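Side-chain contacts in cytochrome c (Rhodothermus marinus, PDB 3CP5), which binds one covalently attached heme c and probably serves as an electron carrier: residues E38-T43 with E107-A112; N42-A47 with T101-S106. One frame throughout, in Å; residues are numbered along the deposited sequence. Where two conformers were deposited one is given.

Contact 1: residues E38-T43 with E107-A112; sequences EQLFNT and EEQARA
L40 turns CG beside the backbone N and opposite the carbonyl carbon (chi1 -77°), Q109 does likewise, and from facing helices the two side chains cross at about a right angle. L40 forks over the backbone and side chain of Q109. Its CD1 settles on the first helical turn of 107-123, 3.7 Å from Q109 O and 3.9 Å from Q109 CA, while CD2 lies 3.8 Å from Q109 NE2, alongside the amide end. The CB of A112, one turn further on, meets L40 CD1 at 3.9 Å, so a single methyl bridges two successive turns. Helices 31-44 and 107-123 correspond to the N- and C-terminal helices of the cytochrome c fold, which pack against each other in this family (a further helix, 10-17, comes before them here); between 38-43 and 107-112 it is L40 that makes the contact, with L40 and Q109 7.3 Å apart at their CA atoms. I113 adds to the cover of L40, and F41 turns to Y116 and L117 further along helix 107-123. No hydrogen bond links the two segments. Beyond CG the Q109 chain runs extended, and its amide is held at both ends: OE1 accepts from S106 N and NE2 bonds to Y44 OH, which should fix its flip. On the helix 31-44 side, Q39 O takes two donors from opposite faces of its carbonyl plane, T43 N and T43 OG1, the latter tilted 34° from that plane.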
loop_
_atom_site.group_PDB
_atom_site.type_symbol
_atom_site.label_atom_id
_atom_site.label_comp_id
_atom_site.label_asym_id
_atom_site.label_seq_id
_atom_site.Cartn_x
_atom_site.Cartn_y
_atom_site.Cartn_z
ATOM N N GLU A 38 -9.667 -7.530 0.189
ATOM C CA GLU A 38 -10.190 -7.439 -1.177
ATOM C C GLU A 38 -11.374 -6.475 -1.272
ATOM O O GLU A 38 -11.490 -5.639 -2.168
ATOM C CB GLU A 38 -10.568 -8.822 -1.671
ATOM C CG GLU A 38 -11.092 -8.936 -3.077
ATOM C CD GLU A 38 -11.297 -10.355 -3.580
ATOM O OE1 GLU A 38 -11.020 -11.332 -2.870
ATOM O OE2 GLU A 38 -11.752 -10.477 -4.738
ATOM N N GLN A 39 -12.312 -6.636 -0.329
ATOM C CA GLN A 39 -13.475 -5.763 -0.257
ATOM C C GLN A 39 -13.022 -4.331 -0.046
ATOM O O GLN A 39 -13.544 -3.409 -0.682
ATOM C CB GLN A 39 -14.400 -6.198 0.866
ATOM C CG GLN A 39 -14.981 -7.587 0.664
ATOM C CD GLN A 39 -15.717 -8.035 1.925
ATOM O OE1 GLN A 39 -15.557 -7.477 3.021
ATOM N NE2 GLN A 39 -16.541 -9.047 1.738
ATOM N N LEU A 40 -12.089 -4.111 0.844
ATOM C CA LEU A 40 -11.655 -2.742 1.132
ATOM C C LEU A 40 -10.872 -2.146 -0.032
ATOM O O LEU A 40 -11.026 -0.974 -0.332
ATOM C CB LEU A 40 -10.735 -2.786 2.362
ATOM C CG LEU A 40 -11.418 -2.935 3.697
ATOM C CD1 LEU A 40 -10.409 -3.328 4.773
ATOM C CD2 LEU A 40 -12.244 -1.728 4.112
ATOM N N PHE A 41 -10.150 -2.960 -0.786
ATOM C CA PHE A 41 -9.428 -2.490 -1.950
ATOM C C PHE A 41 -10.419 -2.020 -3.027
ATOM O O PHE A 41 -10.233 -0.982 -3.644
ATOM C CB PHE A 41 -8.503 -3.588 -2.467
ATOM C CG PHE A 41 -7.579 -3.181 -3.598
ATOM C CD1 PHE A 41 -6.306 -2.703 -3.363
ATOM C CD2 PHE A 41 -8.008 -3.298 -4.920
ATOM C CE1 PHE A 41 -5.453 -2.339 -4.361
ATOM C CE2 PHE A 41 -7.170 -2.904 -5.918
ATOM C CZ PHE A 41 -5.910 -2.421 -5.668
ATOM N N ASN A 42 -11.468 -2.810 -3.228
ATOM C CA ASN A 42 -12.525 -2.399 -4.145
ATOM C C ASN A 42 -13.113 -1.049 -3.772
ATOM O O ASN A 42 -13.353 -0.183 -4.613
ATOM C CB ASN A 42 -13.633 -3.469 -4.176
ATOM C CG ASN A 42 -14.712 -2.976 -5.138
ATOM O OD1 ASN A 42 -15.701 -2.390 -4.725
ATOM N ND2 ASN A 42 -14.525 -3.169 -6.423
ATOM N N THR A 43 -13.348 -0.871 -2.474
ATOM C CA THR A 43 -13.982 0.336 -1.955
ATOM C C THR A 43 -13.102 1.580 -2.041
ATOM O O THR A 43 -13.524 2.679 -2.427
ATOM C CB THR A 43 -14.344 0.102 -0.444
ATOM O OG1 THR A 43 -15.316 -0.947 -0.355
ATOM C CG2 THR A 43 -14.923 1.329 0.192
ATOM N N GLU A 107 -5.536 1.762 10.873
ATOM C CA GLU A 107 -4.476 0.767 10.726
ATOM C C GLU A 107 -5.076 -0.614 10.401
ATOM O O GLU A 107 -4.461 -1.368 9.612
ATOM C CB GLU A 107 -3.552 0.741 11.963
ATOM C CG GLU A 107 -2.565 -0.393 11.973
ATOM C CD GLU A 107 -2.965 -1.743 12.544
ATOM O OE1 GLU A 107 -3.906 -1.753 13.365
ATOM O OE2 GLU A 107 -2.384 -2.742 12.066
ATOM N N GLU A 108 -6.146 -1.063 11.060
ATOM C CA GLU A 108 -6.648 -2.416 10.771
ATOM C C GLU A 108 -7.140 -2.564 9.324
ATOM O O GLU A 108 -6.931 -3.581 8.741
ATOM C CB GLU A 108 -7.768 -2.928 11.698
ATOM C CG GLU A 108 -8.041 -4.447 11.516
ATOM C CD GLU A 108 -8.918 -4.894 10.334
ATOM O OE1 GLU A 108 -9.699 -4.107 9.786
ATOM O OE2 GLU A 108 -8.818 -6.100 10.033
ATOM N N GLN A 109 -7.779 -1.510 8.787
ATOM C CA GLN A 109 -8.182 -1.549 7.391
ATOM C C GLN A 109 -6.964 -1.672 6.501
ATOM O O GLN A 109 -6.944 -2.478 5.578
ATOM C CB GLN A 109 -8.965 -0.312 6.978
ATOM C CG GLN A 109 -10.363 -0.232 7.610
ATOM C CD GLN A 109 -10.914 1.149 7.303
ATOM O OE1 GLN A 109 -10.368 2.146 7.773
ATOM N NE2 GLN A 109 -11.956 1.233 6.454
ATOM N N ALA A 110 -5.937 -0.857 6.779
ATOM C CA ALA A 110 -4.739 -0.904 5.945
ATOM C C ALA A 110 -4.060 -2.270 6.065
ATOM O O ALA A 110 -3.559 -2.832 5.073
ATOM C CB ALA A 110 -3.790 0.235 6.329
ATOM N N ARG A 111 -4.039 -2.862 7.265
ATOM C CA ARG A 111 -3.389 -4.175 7.434
ATOM C C ARG A 111 -4.132 -5.257 6.663
ATOM O O ARG A 111 -3.511 -6.180 6.100
ATOM C CB ARG A 111 -3.289 -4.442 8.922
ATOM C CG ARG A 111 -2.631 -5.783 9.274
ATOM C CD ARG A 111 -1.193 -5.829 8.743
ATOM N NE ARG A 111 -0.580 -7.141 8.920
ATOM C CZ ARG A 111 -0.709 -8.177 8.072
ATOM N NH1 ARG A 111 -1.417 -8.124 6.952
ATOM N NH2 ARG A 111 -0.083 -9.301 8.378
ATOM N N ALA A 112 -5.465 -5.179 6.576
ATOM C CA ALA A 112 -6.256 -6.103 5.749
ATOM C C ALA A 112 -5.939 -5.962 4.277
ATOM O O ALA A 112 -5.741 -6.924 3.545
ATOM C CB ALA A 112 -7.754 -5.923 6.049
#

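Contact 2: residues N42-A47 with T101-S106; sequences NTYCTA and TDMALS. With HEC (heme c), chain C.
An aromatic-aliphatic contact near the surface, beside the heme edge, joins Y44 near the C-terminal end of helix 31-44 to M103 and L105 in the loop before helix 107-123. L105 CD2 sits over one face of the Y44 ring, 3.5 Å from its centroid and 11° off the normal, a nearly axial CH-pi contact. M103 approaches differently: its O lies at the ring edge, 3.6 Å from Y44 CE2, and its CB is 3.8 Å from Y44 CD2. A water in the ring plane bridges Y44 OH and M103 O, 2.8 Å from each, probably donating to the latter, while Q109 NE2 also bonds to the hydroxyl. This is the rim of the cytochrome c heme pocket: C45 SG is bonded covalently to heme CAB, and L105 CD1 reaches heme CBB at 3.8 Å. With CG beside the backbone N (chi1 -66°) and the chain extended at chi2, M103 brings SD to 4.0 Å from heme CHC, and its side chain lies about 4 Å, at nearest atoms, from that of the axial ligand M100. Were Y44 replaced by an alanine, the L105 methyl would probably lose its aromatic face, and the water and Q109 their hydroxyl partner. Within the loop, A104 N meets D102 OD1 from above the carboxylate plane, closing an Asx turn.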
loop_
_atom_site.group_PDB
_atom_site.type_symbol
_atom_site.label_atom_id
_atom_site.label_comp_id
_atom_site.label_asym_id
_atom_site.label_seq_id
_atom_site.Cartn_x
_atom_site.Cartn_y
_atom_site.Cartn_z
ATOM N N ASN A 42 -11.468 -2.810 -3.228
ATOM C CA ASN A 42 -12.525 -2.399 -4.145
ATOM C C ASN A 42 -13.113 -1.049 -3.772
ATOM O O ASN A 42 -13.353 -0.183 -4.613
ATOM C CB ASN A 42 -13.633 -3.469 -4.176
ATOM C CG ASN A 42 -14.712 -2.976 -5.138
ATOM O OD1 ASN A 42 -15.701 -2.390 -4.725
ATOM N ND2 ASN A 42 -14.525 -3.169 -6.423
ATOM N N THR A 43 -13.348 -0.871 -2.474
ATOM C CA THR A 43 -13.982 0.336 -1.955
ATOM C C THR A 43 -13.102 1.580 -2.041
ATOM O O THR A 43 -13.524 2.679 -2.427
ATOM C CB THR A 43 -14.344 0.102 -0.444
ATOM O OG1 THR A 43 -15.316 -0.947 -0.355
ATOM C CG2 THR A 43 -14.923 1.329 0.192
ATOM N N TYR A 44 -11.821 1.435 -1.666
ATOM C CA TYR A 44 -10.907 2.549 -1.496
ATOM C C TYR A 44 -9.897 2.742 -2.625
ATOM O O TYR A 44 -9.376 3.867 -2.750
ATOM C CB TYR A 44 -10.137 2.435 -0.183
ATOM C CG TYR A 44 -10.858 2.713 1.109
ATOM C CD1 TYR A 44 -11.578 1.768 1.809
ATOM C CD2 TYR A 44 -10.822 3.989 1.672
ATOM C CE1 TYR A 44 -12.229 2.064 2.988
ATOM C CE2 TYR A 44 -11.457 4.288 2.862
ATOM C CZ TYR A 44 -12.176 3.322 3.529
ATOM O OH TYR A 44 -12.813 3.580 4.723
ATOM N N CYS A 45 -9.554 1.697 -3.368
ATOM C CA CYS A 45 -8.343 1.741 -4.171
ATOM C C CYS A 45 -8.577 1.528 -5.663
ATOM O O CYS A 45 -7.808 2.105 -6.487
ATOM C CB CYS A 45 -7.342 0.669 -3.693
ATOM S SG CYS A 45 -7.150 0.476 -1.906
ATOM N N THR A 46 -9.571 0.775 -6.081
ATOM C CA THR A 46 -9.876 0.441 -7.444
ATOM C C THR A 46 -10.235 1.650 -8.291
ATOM O O THR A 46 -10.174 1.679 -9.499
ATOM C CB THR A 46 -10.973 -0.656 -7.508
ATOM O OG1 THR A 46 -10.327 -1.894 -7.162
ATOM C CG2 THR A 46 -11.581 -0.772 -8.878
ATOM N N ALA A 47 -10.642 2.752 -7.691
ATOM C CA ALA A 47 -10.922 3.958 -8.443
ATOM C C ALA A 47 -9.673 4.437 -9.181
ATOM O O ALA A 47 -9.787 5.111 -10.188
ATOM C CB ALA A 47 -11.410 5.042 -7.493
ATOM N N THR A 101 -4.440 10.859 -1.703
ATOM C CA THR A 101 -4.742 11.712 -0.546
ATOM C C THR A 101 -5.393 10.912 0.570
ATOM O O THR A 101 -5.793 9.775 0.351
ATOM C CB THR A 101 -5.683 12.889 -0.833
ATOM O OG1 THR A 101 -6.900 12.385 -1.393
ATOM C CG2 THR A 101 -5.026 13.849 -1.827
ATOM N N ASP A 102 -5.432 11.559 1.724
ATOM C CA ASP A 102 -5.991 10.910 2.899
ATOM C C ASP A 102 -7.409 10.384 2.664
ATOM O O ASP A 102 -8.266 11.055 2.101
ATOM C CB ASP A 102 -6.004 11.875 4.087
ATOM C CG ASP A 102 -6.492 11.296 5.404
ATOM O OD1 ASP A 102 -6.687 10.082 5.537
ATOM O OD2 ASP A 102 -6.684 12.073 6.393
ATOM N N MET A 103 -7.623 9.145 3.067
ATOM C CA MET A 103 -8.892 8.420 2.965
ATOM C C MET A 103 -9.539 8.072 4.269
ATOM O O MET A 103 -10.537 7.378 4.358
ATOM C CB MET A 103 -8.676 7.146 2.129
ATOM C CG MET A 103 -8.329 7.445 0.698
ATOM S SD MET A 103 -7.518 6.048 -0.137
ATOM C CE MET A 103 -5.919 6.187 0.704
ATOM N N ALA A 104 -8.972 8.578 5.369
ATOM C CA ALA A 104 -9.463 8.346 6.714
ATOM C C ALA A 104 -9.474 6.847 7.021
ATOM O O ALA A 104 -10.355 6.283 7.680
ATOM C CB ALA A 104 -10.803 9.039 7.012
ATOM N N LEU A 105 -8.427 6.168 6.577
ATOM C CA LEU A 105 -8.251 4.745 6.871
ATOM C C LEU A 105 -7.645 4.511 8.251
ATOM O O LEU A 105 -6.835 5.290 8.736
ATOM C CB LEU A 105 -7.262 4.115 5.860
ATOM C CG LEU A 105 -7.843 3.771 4.498
ATOM C CD1 LEU A 105 -6.707 3.615 3.515
ATOM C CD2 LEU A 105 -8.814 2.643 4.506
ATOM N N SER A 106 -8.095 3.434 8.901
ATOM C CA SER A 106 -7.508 2.950 10.146
ATOM C C SER A 106 -6.418 1.929 9.902
ATOM O O SER A 106 -6.412 1.308 8.838
ATOM C CB SER A 106 -8.576 2.281 11.007
ATOM O OG SER A 106 -8.815 0.953 10.544
HETATM FE FE HEC C . -2.425 4.742 -4.431
HETATM C CHA HEC C . 0.833 5.235 -5.338
HETATM C CHB HEC C . -1.546 1.951 -2.685
HETATM C CHC HEC C . -5.644 4.494 -3.267
HETATM C CHD HEC C . -3.398 7.145 -6.610
HETATM N NA HEC C . -0.714 3.786 -4.110
HETATM C C1A HEC C . 0.573 4.152 -4.511
HETATM C C2A HEC C . 1.532 3.260 -3.907
HETATM C C3A HEC C . 0.874 2.332 -3.199
HETATM C C4A HEC C . -0.535 2.685 -3.303
HETATM C CMA HEC C . 1.447 1.139 -2.403
HETATM C CAA HEC C . 3.055 3.232 -4.182
HETATM C CBA HEC C . 3.445 2.296 -5.327
HETATM C CGA HEC C . 4.936 2.086 -5.448
HETATM O O1A HEC C . 5.361 1.530 -6.513
HETATM O O2A HEC C . 5.681 2.410 -4.486
HETATM N NB HEC C . -3.431 3.461 -3.272
HETATM C C1B HEC C . -2.904 2.296 -2.750
HETATM C C2B HEC C . -3.931 1.600 -2.020
HETATM C C3B HEC C . -5.082 2.329 -2.091
HETATM C C4B HEC C . -4.754 3.498 -2.881
HETATM C CMB HEC C . -3.682 0.239 -1.323
HETATM C CAB HEC C . -6.407 2.093 -1.339
HETATM C CBB HEC C . -6.274 2.042 0.068
HETATM N NC HEC C . -4.149 5.683 -4.798
HETATM C C1C HEC C . -5.393 5.484 -4.201
HETATM C C2C HEC C . -6.383 6.377 -4.767
HETATM C C3C HEC C . -5.773 7.120 -5.703
HETATM C C4C HEC C . -4.406 6.656 -5.769
HETATM C CMC HEC C . -7.871 6.238 -4.475
HETATM C CAC HEC C . -6.413 8.057 -6.772
HETATM C CBC HEC C . -7.157 9.128 -6.205
HETATM N ND HEC C . -1.455 5.945 -5.697
HETATM C C1D HEC C . -2.050 6.876 -6.541
HETATM C C2D HEC C . -1.013 7.528 -7.343
HETATM C C3D HEC C . 0.161 7.066 -6.898
HETATM C C4D HEC C . -0.127 6.023 -5.935
HETATM C CMD HEC C . -1.370 8.629 -8.379
HETATM C CAD HEC C . 1.591 7.495 -7.277
HETATM C CBD HEC C . 2.091 8.572 -6.282
HETATM C CGD HEC C . 1.211 9.797 -6.384
HETATM O O1D HEC C . 0.555 10.171 -5.368
HETATM O O2D HEC C . 1.189 10.360 -7.542
HETATM O O HOH W 1 -12.754 6.250 5.548
#

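Both contacts use helix 31-44, whose N42 and T43 they share, and their centres are 8 Å apart. Contact 1 is the more buried, a helix-to-helix junction that ends on the buried A112; contact 2 is a surface contact between the C-terminal part of a helix and a loop, where an aromatic face, a water and the heme meet. Neither has a direct hydrogen bond across, but contact 2 has a water bridge. Leucine methyls serve each, set on a helix backbone in one and on a ring in the other. The bond between Q109 and Y44 joins the two contacts, and a probable one between F41 O and T46 N does so again.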